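Local coordinates for putative TOXIN related protein (Parabacteroides distasonis ATCC 8503, PDB 3K0Y), which is of unknown function but, as a NigD-like protein with an OB domain followed by a beta sandwich domain, is named a putative toxin-related protein, at residues Tyr123-Trp128 against Tyr162-Gly167; Gly129-His134 against Ala156-Gln161; Ile136-Pro141 against Val169-Ser174; Thr149-His154 against Asn189-Glu194. All blocks are in the same frame, centred on the assembly; numbering follows the deposited sequence.

Contact 1: residues Tyr123-Trp128 against Tyr162-Gly167; sequences YFETLW and YTIGAG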
loop_
_atom_site.group_PDB
_atom_site.type_symbol
_atom_site.label_atom_id
_atom_site.label_comp_id
_atom_site.label_asym_id
_atom_site.label_seq_id
_atom_site.Cartn_x
_atom_site.Cartn_y
_atom_site.Cartn_z
ATOM N N TYR A 123 7.301 -1.476 0.829
ATOM C CA TYR A 123 8.303 -1.346 1.879
ATOM C C TYR A 123 9.490 -0.651 1.237
ATOM O O TYR A 123 10.085 -1.185 0.293
ATOM C CB TYR A 123 8.760 -2.730 2.395
ATOM C CG TYR A 123 9.816 -2.696 3.493
ATOM C CD1 TYR A 123 9.464 -2.631 4.837
ATOM C CD2 TYR A 123 11.176 -2.721 3.175
ATOM C CE1 TYR A 123 10.447 -2.616 5.869
ATOM C CE2 TYR A 123 12.170 -2.698 4.171
ATOM C CZ TYR A 123 11.792 -2.639 5.516
ATOM O OH TYR A 123 12.770 -2.599 6.470
ATOM N N PHE A 124 9.865 0.514 1.759
ATOM C CA PHE A 124 10.885 1.364 1.127
ATOM C C PHE A 124 11.813 1.898 2.185
ATOM O O PHE A 124 11.488 1.882 3.392
ATOM C CB PHE A 124 10.252 2.523 0.329
ATOM C CG PHE A 124 9.593 3.599 1.202
ATOM C CD1 PHE A 124 8.304 3.446 1.641
ATOM C CD2 PHE A 124 10.298 4.731 1.591
ATOM C CE1 PHE A 124 7.707 4.411 2.469
ATOM C CE2 PHE A 124 9.711 5.699 2.440
ATOM C CZ PHE A 124 8.431 5.531 2.853
ATOM N N GLU A 125 12.983 2.347 1.761
ATOM C CA GLU A 125 13.908 2.965 2.681
ATOM C C GLU A 125 14.320 4.306 2.169
ATOM O O GLU A 125 14.288 4.567 0.991
ATOM C CB GLU A 125 15.178 2.125 2.848
ATOM C CG GLU A 125 14.998 0.787 3.528
ATOM C CD GLU A 125 16.288 -0.049 3.485
ATOM O OE1 GLU A 125 16.712 -0.522 2.378
ATOM O OE2 GLU A 125 16.869 -0.205 4.562
ATOM N N THR A 126 14.731 5.162 3.082
ATOM C CA THR A 126 15.190 6.491 2.699
ATOM C C THR A 126 15.968 7.039 3.876
ATOM O O THR A 126 16.226 6.303 4.821
ATOM C CB THR A 126 13.988 7.371 2.246
ATOM O OG1 THR A 126 14.454 8.570 1.616
ATOM C CG2 THR A 126 13.054 7.693 3.378
ATOM N N LEU A 127 16.344 8.313 3.812
ATOM C CA LEU A 127 17.091 8.965 4.874
ATOM C C LEU A 127 16.132 9.880 5.640
ATOM O O LEU A 127 15.323 10.586 5.018
ATOM C CB LEU A 127 18.264 9.768 4.277
ATOM C CG LEU A 127 19.380 8.947 3.592
ATOM C CD1 LEU A 127 20.225 9.786 2.634
ATOM C CD2 LEU A 127 20.292 8.324 4.681
ATOM N N TRP A 128 16.214 9.823 6.974
ATOM C CA TRP A 128 15.355 10.551 7.898
ATOM C C TRP A 128 16.203 11.342 8.906
ATOM O O TRP A 128 17.363 10.993 9.204
ATOM C CB TRP A 128 14.479 9.588 8.722
ATOM C CG TRP A 128 13.817 8.564 7.938
ATOM C CD1 TRP A 128 14.373 7.427 7.473
ATOM C CD2 TRP A 128 12.442 8.557 7.496
ATOM N NE1 TRP A 128 13.440 6.699 6.767
ATOM C CE2 TRP A 128 12.248 7.366 6.776
ATOM C CE3 TRP A 128 11.355 9.428 7.673
ATOM C CZ2 TRP A 128 11.048 7.034 6.197
ATOM C CZ3 TRP A 128 10.146 9.088 7.106
ATOM C CH2 TRP A 128 10.004 7.905 6.365
ATOM N N TYR A 162 19.942 12.051 8.583
ATOM C CA TYR A 162 20.812 11.560 9.661
ATOM C C TYR A 162 20.956 10.030 9.645
ATOM O O TYR A 162 22.055 9.511 9.864
ATOM C CB TYR A 162 20.261 11.965 11.026
ATOM C CG TYR A 162 20.226 13.457 11.361
ATOM C CD1 TYR A 162 21.111 14.387 10.772
ATOM C CD2 TYR A 162 19.334 13.926 12.329
ATOM C CE1 TYR A 162 21.071 15.767 11.136
ATOM C CE2 TYR A 162 19.273 15.276 12.673
ATOM C CZ TYR A 162 20.136 16.187 12.086
ATOM O OH TYR A 162 20.037 17.508 12.484
ATOM N N THR A 163 19.859 9.302 9.425
ATOM C CA THR A 163 19.936 7.843 9.320
ATOM C C THR A 163 19.046 7.252 8.255
ATOM O O THR A 163 18.124 7.902 7.768
ATOM C CB THR A 163 19.648 7.107 10.670
ATOM O OG1 THR A 163 18.501 7.661 11.315
ATOM C CG2 THR A 163 20.843 7.179 11.595
ATOM N N ILE A 164 19.374 6.018 7.877
ATOM C CA ILE A 164 18.541 5.189 7.038
ATOM C C ILE A 164 17.415 4.655 7.914
ATOM O O ILE A 164 17.663 4.250 9.052
ATOM C CB ILE A 164 19.334 4.020 6.412
ATOM C CG1 ILE A 164 20.651 4.538 5.800
ATOM C CG2 ILE A 164 18.510 3.306 5.338
ATOM C CD1 ILE A 164 21.264 3.647 4.691
ATOM N N GLY A 165 16.173 4.721 7.399
ATOM C CA GLY A 165 14.994 4.147 8.052
ATOM C C GLY A 165 14.053 3.533 7.028
ATOM O O GLY A 165 14.029 3.947 5.865
ATOM N N ALA A 166 13.267 2.555 7.466
ATOM C CA ALA A 166 12.291 1.912 6.616
ATOM C C ALA A 166 10.877 2.456 6.872
ATOM O O ALA A 166 10.558 2.976 7.945
ATOM C CB ALA A 166 12.350 0.384 6.759
ATOM N N GLY A 167 10.051 2.389 5.838
ATOM C CA GLY A 167 8.661 2.734 5.952
ATOM C C GLY A 167 7.794 1.814 5.126
ATOM O O GLY A 167 8.210 1.335 4.077
#
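Tyr162 and Thr163 both turn their backbone N-H groups to Trp128 O, a classic beta bulge at the end of an antiparallel strand pair. The Thr163 bond is nearly straight (3.0 Å from Thr163 N to Trp128 O), whereas Tyr162 N comes in above the carbonyl plane and is more bent. Thr163 O takes the N-H of Trp128 in return. Ile164 sits opposite Leu127 in a non-hydrogen-bonded pair, where Ile164 CG1 rests 4.0 Å from Leu127 CD2. Gly165 pairs with Thr126, and Gly165 O accepts two N-H groups. One is the main-chain Thr126 N; the other is the indole Trp128 NE1, 3.0 Å away, which stands well above the carbonyl plane although the oxygen itself lies in the plane of the indole. Trp128 CG is anti to its carbonyl carbon (chi1 -47°), beside the backbone N, and Trp128 CD1 lies against the bare Gly165 CA, 3.4 Å away. These two strands, 119-128 and 163-172, are neighbours in one sheet of the NigD-like C-terminal beta sandwich domain. Ala166 faces Glu125, and its CB lies close to the phenol end of Tyr123, 3.3 Å from Tyr123 CZ. Gly167 exchanges two backbone bonds with Phe124, and Gly167 CA lies over one face of the Phe124 ring, 4.2 Å from Phe124 CZ.

Contact 2: residues Gly129-His134 against Ala156-Gln161; sequences GGKTAH and AYDDPQ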
loop_
_atom_site.group_PDB
_atom_site.type_symbol
_atom_site.label_atom_id
_atom_site.label_comp_id
_atom_site.label_asym_id
_atom_site.label_seq_id
_atom_site.Cartn_x
_atom_site.Cartn_y
_atom_site.Cartn_z
ATOM N N GLY A 129 15.598 12.376 9.470
ATOM C CA GLY A 129 16.283 13.241 10.435
ATOM C C GLY A 129 15.502 13.515 11.692
ATOM O O GLY A 129 16.052 14.063 12.605
ATOM N N GLY A 130 14.221 13.145 11.736
ATOM C CA GLY A 130 13.408 13.254 12.933
ATOM C C GLY A 130 12.778 14.616 13.094
ATOM O O GLY A 130 12.140 14.880 14.097
ATOM N N LYS A 131 12.951 15.489 12.112
ATOM C CA LYS A 131 12.559 16.901 12.217
ATOM C C LYS A 131 11.241 17.211 11.498
ATOM O O LYS A 131 10.433 18.001 11.983
ATOM C CB LYS A 131 13.696 17.770 11.657
ATOM C CG LYS A 131 13.387 19.252 11.414
ATOM C CD LYS A 131 14.455 19.891 10.485
ATOM C CE LYS A 131 14.529 21.408 10.639
ATOM N NZ LYS A 131 13.136 21.900 10.916
ATOM N N THR A 132 11.026 16.608 10.336
ATOM C CA THR A 132 9.833 16.908 9.526
ATOM C C THR A 132 9.294 15.646 8.905
ATOM O O THR A 132 10.042 14.859 8.337
ATOM C CB THR A 132 10.113 17.884 8.347
ATOM O OG1 THR A 132 10.904 18.964 8.794
ATOM C CG2 THR A 132 8.810 18.433 7.756
ATOM N N ALA A 133 7.976 15.521 9.010
ATOM C CA ALA A 133 7.188 14.454 8.458
ATOM C C ALA A 133 7.346 14.395 6.917
ATOM O O ALA A 133 7.316 15.419 6.250
ATOM C CB ALA A 133 5.700 14.710 8.865
ATOM N N HIS A 134 7.547 13.199 6.369
ATOM C CA HIS A 134 7.655 13.006 4.930
ATOM C C HIS A 134 6.263 12.734 4.325
ATOM O O HIS A 134 5.455 12.091 4.950
ATOM C CB HIS A 134 8.588 11.847 4.613
ATOM C CG HIS A 134 9.990 12.031 5.095
ATOM N ND1 HIS A 134 11.045 11.310 4.577
ATOM C CD2 HIS A 134 10.514 12.827 6.069
ATOM C CE1 HIS A 134 12.162 11.680 5.191
ATOM N NE2 HIS A 134 11.865 12.602 6.095
ATOM N N ALA A 156 10.641 14.670 1.362
ATOM C CA ALA A 156 11.308 14.803 2.675
ATOM C C ALA A 156 11.368 16.254 3.206
ATOM O O ALA A 156 11.816 16.483 4.351
ATOM C CB ALA A 156 12.746 14.257 2.568
ATOM N N TYR A 157 10.972 17.211 2.363
ATOM C CA TYR A 157 11.031 18.666 2.678
ATOM C C TYR A 157 12.429 19.036 3.194
ATOM O O TYR A 157 13.417 18.759 2.538
ATOM C CB TYR A 157 9.894 19.090 3.653
ATOM C CG TYR A 157 8.500 18.771 3.134
ATOM C CD1 TYR A 157 7.907 19.544 2.127
ATOM C CD2 TYR A 157 7.808 17.655 3.611
ATOM C CE1 TYR A 157 6.626 19.231 1.646
ATOM C CE2 TYR A 157 6.536 17.300 3.115
ATOM C CZ TYR A 157 5.958 18.084 2.146
ATOM O OH TYR A 157 4.731 17.716 1.694
ATOM N N ASP A 158 12.518 19.635 4.367
ATOM C CA ASP A 158 13.817 20.044 4.930
ATOM C C ASP A 158 14.357 19.073 5.980
ATOM O O ASP A 158 15.227 19.437 6.736
ATOM C CB ASP A 158 13.713 21.458 5.547
ATOM C CG ASP A 158 12.662 21.556 6.647
ATOM O OD1 ASP A 158 11.852 20.625 6.858
ATOM O OD2 ASP A 158 12.623 22.594 7.314
ATOM N N ASP A 159 13.826 17.851 6.042
ATOM C CA ASP A 159 14.295 16.863 7.005
ATOM C C ASP A 159 15.776 16.545 6.813
ATOM O O ASP A 159 16.175 16.098 5.763
ATOM C CB ASP A 159 13.509 15.562 6.902
ATOM C CG ASP A 159 13.544 14.761 8.170
ATOM O OD1 ASP A 159 13.633 15.358 9.290
ATOM O OD2 ASP A 159 13.442 13.526 8.057
ATOM N N PRO A 160 16.599 16.754 7.857
ATOM C CA PRO A 160 17.964 16.284 7.712
ATOM C C PRO A 160 18.017 14.782 7.404
ATOM O O PRO A 160 17.087 14.045 7.713
ATOM C CB PRO A 160 18.605 16.577 9.070
ATOM C CG PRO A 160 17.693 17.474 9.786
ATOM C CD PRO A 160 16.323 17.272 9.193
ATOM N N GLN A 161 19.119 14.371 6.796
ATOM C CA GLN A 161 19.392 13.000 6.402
ATOM C C GLN A 161 20.394 12.380 7.377
ATOM O O GLN A 161 21.549 12.229 7.048
ATOM C CB GLN A 161 19.967 13.036 5.003
ATOM C CG GLN A 161 19.181 13.954 4.141
ATOM C CD GLN A 161 19.528 13.853 2.697
ATOM O OE1 GLN A 161 20.673 13.610 2.331
ATOM N NE2 GLN A 161 18.548 14.079 1.857
#
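The backbones of Gly129-His134 and Ala156-Gln161 run as two irregular loops side by side, Gly129 nearest Pro160 and His134 nearest Ala156, with a type II' beta turn from Ala156 to Asp159 shaping the second. Buried between them, the carboxylate of Asp159 receives four hydrogen bonds, two on each oxygen. Asp159 CG is anti to the backbone N (chi1 -156°), and the group beyond it meets the other loop. Asp159 OD1 accepts Lys131 N on its syn side at 2.9 Å and Thr132 N from above the carboxylate plane. Asp159 OD2 is approached from opposite faces: Gly129 N comes from one, 2.8 Å away, and His134 NE2 from the other, on the anti side at 2.7 Å. The imidazole and carboxylate planes are 82° apart, yet Asp159 OD2 lies close to the ring plane. His134 ND1 is bonded to His154, so both ring nitrogens are engaged, and Ala156 CA sits over the centre of one ring face, 3.9 Å from the centroid. Asp158 adds a second link on the outer side, Thr132 OG1 donating to Asp158 OD1 over 2.7 Å, while Lys131 NZ makes a long salt bridge to Asp158 OD2. Closer to the chain, Lys131 CD presses tightly on Pro160 CD, 3.5 Å away. The whole is a loop-to-loop junction organised by a His-carboxylate hydrogen bond and an aspartate that binds main-chain N-H groups, at one end of the NigD-like C-terminal beta sandwich domain.

Contact 3: residues Ile136-Pro141 against Val169-Ser174; sequences INLIQP and VAFNLS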
loop_
_atom_site.group_PDB
_atom_site.type_symbol
_atom_site.label_atom_id
_atom_site.label_comp_id
_atom_site.label_asym_id
_atom_site.label_seq_id
_atom_site.Cartn_x
_atom_site.Cartn_y
_atom_site.Cartn_z
ATOM N N ILE A 136 4.056 10.978 1.408
ATOM C CA ILE A 136 4.184 9.719 0.658
ATOM C C ILE A 136 2.938 9.613 -0.208
ATOM O O ILE A 136 1.821 9.643 0.311
ATOM C CB ILE A 136 4.195 8.473 1.614
ATOM C CG1 ILE A 136 5.235 8.606 2.717
ATOM C CG2 ILE A 136 4.504 7.203 0.891
ATOM C CD1 ILE A 136 6.684 8.730 2.147
ATOM N N ASN A 137 3.114 9.498 -1.519
ATOM C CA ASN A 137 1.957 9.423 -2.414
ATOM C C ASN A 137 2.152 8.542 -3.646
ATOM O O ASN A 137 3.259 8.251 -4.059
ATOM C CB ASN A 137 1.594 10.818 -2.920
ATOM C CG ASN A 137 0.959 11.668 -1.862
ATOM O OD1 ASN A 137 -0.211 11.498 -1.547
ATOM N ND2 ASN A 137 1.741 12.568 -1.283
ATOM N N LEU A 138 1.041 8.194 -4.249
ATOM C CA LEU A 138 1.021 7.482 -5.522
ATOM C C LEU A 138 0.115 8.305 -6.439
ATOM O O LEU A 138 -1.028 8.588 -6.062
ATOM C CB LEU A 138 0.425 6.105 -5.323
ATOM C CG LEU A 138 0.529 5.159 -6.519
ATOM C CD1 LEU A 138 1.966 4.722 -6.696
ATOM C CD2 LEU A 138 -0.415 3.958 -6.300
ATOM N N ILE A 139 0.631 8.696 -7.598
ATOM C CA ILE A 139 -0.115 9.519 -8.546
ATOM C C ILE A 139 -0.105 8.979 -9.948
ATOM O O ILE A 139 0.742 8.148 -10.320
ATOM C CB ILE A 139 0.398 10.930 -8.598
ATOM C CG1 ILE A 139 1.782 11.005 -9.261
ATOM C CG2 ILE A 139 0.400 11.529 -7.172
ATOM C CD1 ILE A 139 2.285 12.460 -9.426
ATOM N N GLN A 140 -1.086 9.419 -10.729
ATOM C CA GLN A 140 -1.123 9.057 -12.170
ATOM C C GLN A 140 -0.729 10.270 -12.978
ATOM O O GLN A 140 -1.531 11.205 -13.081
ATOM C CB GLN A 140 -2.545 8.650 -12.577
ATOM C CG GLN A 140 -3.029 7.349 -12.023
ATOM C CD GLN A 140 -4.497 7.139 -12.324
ATOM O OE1 GLN A 140 -5.356 7.841 -11.796
ATOM N NE2 GLN A 140 -4.797 6.157 -13.145
ATOM N N PRO A 141 0.480 10.295 -13.559
ATOM C CA PRO A 141 0.779 11.487 -14.329
ATOM C C PRO A 141 -0.167 11.746 -15.541
ATOM O O PRO A 141 -0.272 12.842 -15.942
ATOM C CB PRO A 141 2.192 11.206 -14.859
ATOM C CG PRO A 141 2.334 9.781 -14.777
ATOM C CD PRO A 141 1.608 9.373 -13.584
ATOM N N VAL A 169 3.778 1.533 3.337
ATOM C CA VAL A 169 2.586 2.215 2.868
ATOM C C VAL A 169 1.749 1.234 2.032
ATOM O O VAL A 169 2.271 0.266 1.434
ATOM C CB VAL A 169 2.994 3.498 2.067
ATOM C CG1 VAL A 169 3.804 3.108 0.760
ATOM C CG2 VAL A 169 1.789 4.363 1.756
ATOM N N ALA A 170 0.461 1.509 1.936
ATOM C CA ALA A 170 -0.469 0.805 1.065
ATOM C C ALA A 170 -1.337 1.825 0.368
ATOM O O ALA A 170 -1.812 2.769 1.017
ATOM C CB ALA A 170 -1.339 -0.139 1.890
ATOM N N PHE A 171 -1.481 1.671 -0.956
ATOM C CA PHE A 171 -2.332 2.547 -1.774
ATOM C C PHE A 171 -3.529 1.772 -2.355
ATOM O O PHE A 171 -3.377 0.718 -2.986
ATOM C CB PHE A 171 -1.518 3.179 -2.916
ATOM C CG PHE A 171 -0.396 4.067 -2.440
ATOM C CD1 PHE A 171 -0.654 5.346 -1.950
ATOM C CD2 PHE A 171 0.929 3.662 -2.531
ATOM C CE1 PHE A 171 0.377 6.166 -1.539
ATOM C CE2 PHE A 171 1.968 4.524 -2.138
ATOM C CZ PHE A 171 1.708 5.736 -1.639
ATOM N N ASN A 172 -4.725 2.292 -2.117
ATOM C CA ASN A 172 -5.936 1.661 -2.583
ATOM C C ASN A 172 -5.994 1.876 -4.090
ATOM O O ASN A 172 -5.964 3.011 -4.568
ATOM C CB ASN A 172 -7.138 2.278 -1.849
ATOM C CG ASN A 172 -8.422 1.526 -2.057
ATOM O OD1 ASN A 172 -8.675 1.009 -3.140
ATOM N ND2 ASN A 172 -9.298 1.547 -1.053
ATOM N N LEU A 173 -6.061 0.786 -4.846
ATOM C CA LEU A 173 -6.090 0.880 -6.318
ATOM C C LEU A 173 -7.478 0.870 -6.917
ATOM O O LEU A 173 -7.631 0.773 -8.132
ATOM C CB LEU A 173 -5.289 -0.261 -6.951
ATOM C CG LEU A 173 -3.824 -0.288 -6.548
ATOM C CD1 LEU A 173 -3.084 -1.487 -7.160
ATOM C CD2 LEU A 173 -3.163 1.001 -6.924
ATOM N N SER A 174 -8.493 0.968 -6.085
ATOM C CA SER A 174 -9.838 0.746 -6.565
ATOM C C SER A 174 -10.316 1.855 -7.520
ATOM O O SER A 174 -11.316 1.676 -8.160
ATOM C CB SER A 174 -10.797 0.599 -5.367
ATOM O OG SER A 174 -10.949 1.827 -4.700
#
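Leu138 and Phe171 meet with the leucine CB placed over the middle of the aromatic ring, 3.5 Å from its centroid and 7° off the normal, a CH-pi contact. The two side chains cross obliquely. Leu138 CG lies anti to its backbone N (chi1 -171°), and the branch beyond it continues past the root of the phenylalanine, where Leu138 CD2 is 3.6 Å from Phe171 CB. The opposite face of the Phe171 ring carries Val169 CG2 from its own strand, offset toward the rim. At the far end of the ring Phe171 CZ approaches the backbone, 3.5 Å from Asn137 C. Ile136 stands at about a right angle to Phe171 and reaches it with one methyl group, Ile136 CG2 lying 4.0 Å from Phe171 CZ. The same methyl also meets Val169, with Ile136 CG2 4.0 Å from Val169 CG2, and so touches two residues of the opposing strand. Beyond the ring, Leu138 CD2 and Leu173 CD2 make a looser methyl contact at 4.1 Å. No hydrogen bond joins the segments: their strand axes approach to 8.2 Å at an angle of 32°, too far for strand pairing, with side chains filling the gap between two packed sheets. Strand 135-139 belongs to the four-strand sheet, in which it pairs with strand 149-155. Strand 163-172 lies in the other sheet between strands 74-88 and 119-128, while helix 97-101 is touched by Asn137 and Ile139.

Contact 4: residues Thr149-His154 against Asn189-Glu194; sequences TLEFRH and NYWTSE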
loop_
_atom_site.group_PDB
_atom_site.type_symbol
_atom_site.label_atom_id
_atom_site.label_comp_id
_atom_site.label_asym_id
_atom_site.label_seq_id
_atom_site.Cartn_x
_atom_site.Cartn_y
_atom_site.Cartn_z
ATOM N N THR A 149 -0.079 3.495 -15.438
ATOM C CA THR A 149 1.285 3.941 -15.191
ATOM C C THR A 149 1.162 4.910 -14.000
ATOM O O THR A 149 0.445 5.946 -14.066
ATOM C CB THR A 149 1.981 4.641 -16.410
ATOM O OG1 THR A 149 2.121 3.737 -17.525
ATOM C CG2 THR A 149 3.382 5.168 -16.021
ATOM N N LEU A 150 1.864 4.575 -12.916
ATOM C CA LEU A 150 1.822 5.341 -11.677
ATOM C C LEU A 150 3.203 5.798 -11.261
ATOM O O LEU A 150 4.211 5.253 -11.725
ATOM C CB LEU A 150 1.182 4.521 -10.589
ATOM C CG LEU A 150 -0.177 3.899 -10.895
ATOM C CD1 LEU A 150 -0.455 2.734 -9.898
ATOM C CD2 LEU A 150 -1.264 4.927 -10.770
ATOM N N GLU A 151 3.249 6.827 -10.405
ATOM C CA GLU A 151 4.499 7.287 -9.831
ATOM C C GLU A 151 4.393 7.283 -8.304
ATOM O O GLU A 151 3.455 7.842 -7.735
ATOM C CB GLU A 151 4.824 8.707 -10.264
ATOM C CG GLU A 151 5.034 8.907 -11.680
ATOM C CD GLU A 151 5.292 10.392 -12.070
ATOM O OE1 GLU A 151 5.086 11.322 -11.257
ATOM O OE2 GLU A 151 5.711 10.596 -13.215
ATOM N N PHE A 152 5.351 6.651 -7.656
ATOM C CA PHE A 152 5.465 6.662 -6.241
ATOM C C PHE A 152 6.322 7.854 -5.909
ATOM O O PHE A 152 7.441 7.964 -6.349
ATOM C CB PHE A 152 6.111 5.375 -5.724
ATOM C CG PHE A 152 6.395 5.395 -4.250
ATOM C CD1 PHE A 152 5.357 5.503 -3.342
ATOM C CD2 PHE A 152 7.677 5.335 -3.779
ATOM C CE1 PHE A 152 5.610 5.538 -1.982
ATOM C CE2 PHE A 152 7.951 5.344 -2.423
ATOM C CZ PHE A 152 6.910 5.437 -1.508
ATOM N N ARG A 153 5.786 8.743 -5.099
ATOM C CA ARG A 153 6.405 10.013 -4.807
ATOM C C ARG A 153 6.708 10.156 -3.306
ATOM O O ARG A 153 5.938 9.671 -2.444
ATOM C CB ARG A 153 5.432 11.088 -5.269
ATOM C CG ARG A 153 5.212 11.085 -6.756
ATOM C CD ARG A 153 6.248 11.951 -7.309
ATOM N NE ARG A 153 6.042 12.314 -8.689
ATOM C CZ ARG A 153 6.699 13.305 -9.264
ATOM N NH1 ARG A 153 7.566 14.010 -8.570
ATOM N NH2 ARG A 153 6.512 13.556 -10.535
ATOM N N HIS A 154 7.856 10.784 -3.015
ATOM C CA HIS A 154 8.352 10.993 -1.665
ATOM C C HIS A 154 8.888 12.402 -1.553
ATOM O O HIS A 154 9.772 12.808 -2.352
ATOM C CB HIS A 154 9.410 9.947 -1.345
ATOM C CG HIS A 154 10.221 10.203 -0.104
ATOM N ND1 HIS A 154 11.580 10.391 -0.155
ATOM C CD2 HIS A 154 9.895 10.197 1.210
ATOM C CE1 HIS A 154 12.054 10.548 1.070
ATOM N NE2 HIS A 154 11.048 10.447 1.922
ATOM N N ASN A 189 6.684 3.824 -11.421
ATOM C CA ASN A 189 7.914 4.568 -11.397
ATOM C C ASN A 189 8.190 5.168 -10.016
ATOM O O ASN A 189 7.253 5.539 -9.277
ATOM C CB ASN A 189 7.823 5.679 -12.452
ATOM C CG ASN A 189 7.761 5.116 -13.860
ATOM O OD1 ASN A 189 8.634 4.369 -14.240
ATOM N ND2 ASN A 189 6.725 5.408 -14.592
ATOM N N TYR A 190 9.465 5.205 -9.639
ATOM C CA TYR A 190 9.914 5.833 -8.385
ATOM C C TYR A 190 11.308 6.367 -8.632
ATOM O O TYR A 190 11.934 5.981 -9.614
ATOM C CB TYR A 190 9.906 4.829 -7.222
ATOM C CG TYR A 190 10.770 3.626 -7.443
ATOM C CD1 TYR A 190 10.347 2.595 -8.245
ATOM C CD2 TYR A 190 12.013 3.514 -6.834
ATOM C CE1 TYR A 190 11.140 1.502 -8.473
ATOM C CE2 TYR A 190 12.809 2.425 -7.058
ATOM C CZ TYR A 190 12.360 1.417 -7.868
ATOM O OH TYR A 190 13.148 0.304 -8.102
ATOM N N TRP A 191 11.794 7.238 -7.760
ATOM C CA TRP A 191 13.094 7.874 -7.945
ATOM C C TRP A 191 14.064 7.460 -6.880
ATOM O O TRP A 191 13.725 7.367 -5.696
ATOM C CB TRP A 191 12.974 9.394 -8.048
ATOM C CG TRP A 191 12.345 9.700 -9.346
ATOM C CD1 TRP A 191 12.956 9.757 -10.597
ATOM C CD2 TRP A 191 10.943 9.847 -9.581
ATOM N NE1 TRP A 191 12.000 9.963 -11.577
ATOM C CE2 TRP A 191 10.763 10.027 -10.978
ATOM C CE3 TRP A 191 9.816 9.844 -8.746
ATOM C CZ2 TRP A 191 9.503 10.222 -11.538
ATOM C CZ3 TRP A 191 8.572 10.041 -9.317
ATOM C CH2 TRP A 191 8.425 10.238 -10.684
ATOM N N THR A 192 15.274 7.153 -7.349
ATOM C CA THR A 192 16.341 6.663 -6.519
ATOM C C THR A 192 17.538 7.576 -6.689
ATOM O O THR A 192 17.502 8.524 -7.473
ATOM C CB THR A 192 16.741 5.214 -6.895
ATOM O OG1 THR A 192 17.490 5.215 -8.123
ATOM C CG2 THR A 192 15.523 4.363 -7.056
ATOM N N SER A 193 18.585 7.274 -5.930
ATOM C CA SER A 193 19.823 8.032 -5.951
ATOM C C SER A 193 20.555 7.849 -7.280
ATOM O O SER A 193 21.367 8.680 -7.648
ATOM C CB SER A 193 20.721 7.568 -4.811
ATOM O OG SER A 193 21.047 6.200 -4.995
ATOM N N GLU A 194 20.274 6.759 -7.986
ATOM C CA GLU A 194 20.808 6.557 -9.346
ATOM C C GLU A 194 19.714 6.751 -10.420
ATOM O O GLU A 194 19.808 6.191 -11.495
ATOM C CB GLU A 194 21.515 5.191 -9.475
ATOM C CG GLU A 194 20.662 3.930 -9.220
ATOM C CD GLU A 194 21.543 2.686 -8.952
ATOM O OE1 GLU A 194 22.181 2.645 -7.867
ATOM O OE2 GLU A 194 21.614 1.760 -9.823
HETATM O O HOH W 1 10.120 7.646 -5.619
#
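Glu151 and Asn189 form the parallel bridge here, and the closest backbone packing lies around it. Asn189 N donates to Leu150 O, and Phe152 N returns a short, nearly straight bond to Asn189 O (2.7 Å). On the face bearing Glu151 the packing stays dense. The rim of the Trp191 indole meets the carboxylate almost perpendicularly, the planes 87° apart, with Trp191 CH2 only 3.4 Å from Glu151 CD. Arg153 bends at chi2 (-88°), and Trp191 CZ3 lies over one face of its guanidinium, offset toward the rim, the planes inclined by 54°. Arg153 NE and NH2 both hold Glu151 OE1, from the same side of the carboxylate plane, with Arg153 NH2 2.7 Å away in a salt bridge; Arg153 NH1 is paired with Asp98. Farther along, the strands part and direct pairing gives way to a water, which donates to Phe152 O (2.8 Å) and accepts from Trp191 N (2.7 Å). The backbones are looser here, and Phe152 CB and Tyr190 CB touch only at 4.1 Å. A central parallel pair that opens at its C-terminal end, where a water bridges the strands, thus joins strands 149-155 and 184-192 in the four-strand mixed sheet of the beta sandwich.

How the contacts relate
All four contacts lie in the NigD-like C-terminal beta sandwich domain. Contact 1 pairs two strands of the larger sheet and contact 4 two strands of the smaller one, their centres about 15 Å apart, while contact 3 packs one sheet on the other. Contacts 3 and 4 share the four-strand sheet through adjacent strands 135-139 and 149-155. Contact 2, about 11 Å from the centre of contact 1, joins the loops that follow strands 119-128 and 149-155. Along the chain the first segments come in the order 1, 2, 3, 4; contact 2 falls wholly within the span of contact 1, whereas contacts 3 and 4 interleave with it. Phe124-Phe152 and His134-His154 tie the two sheets and the loop end together.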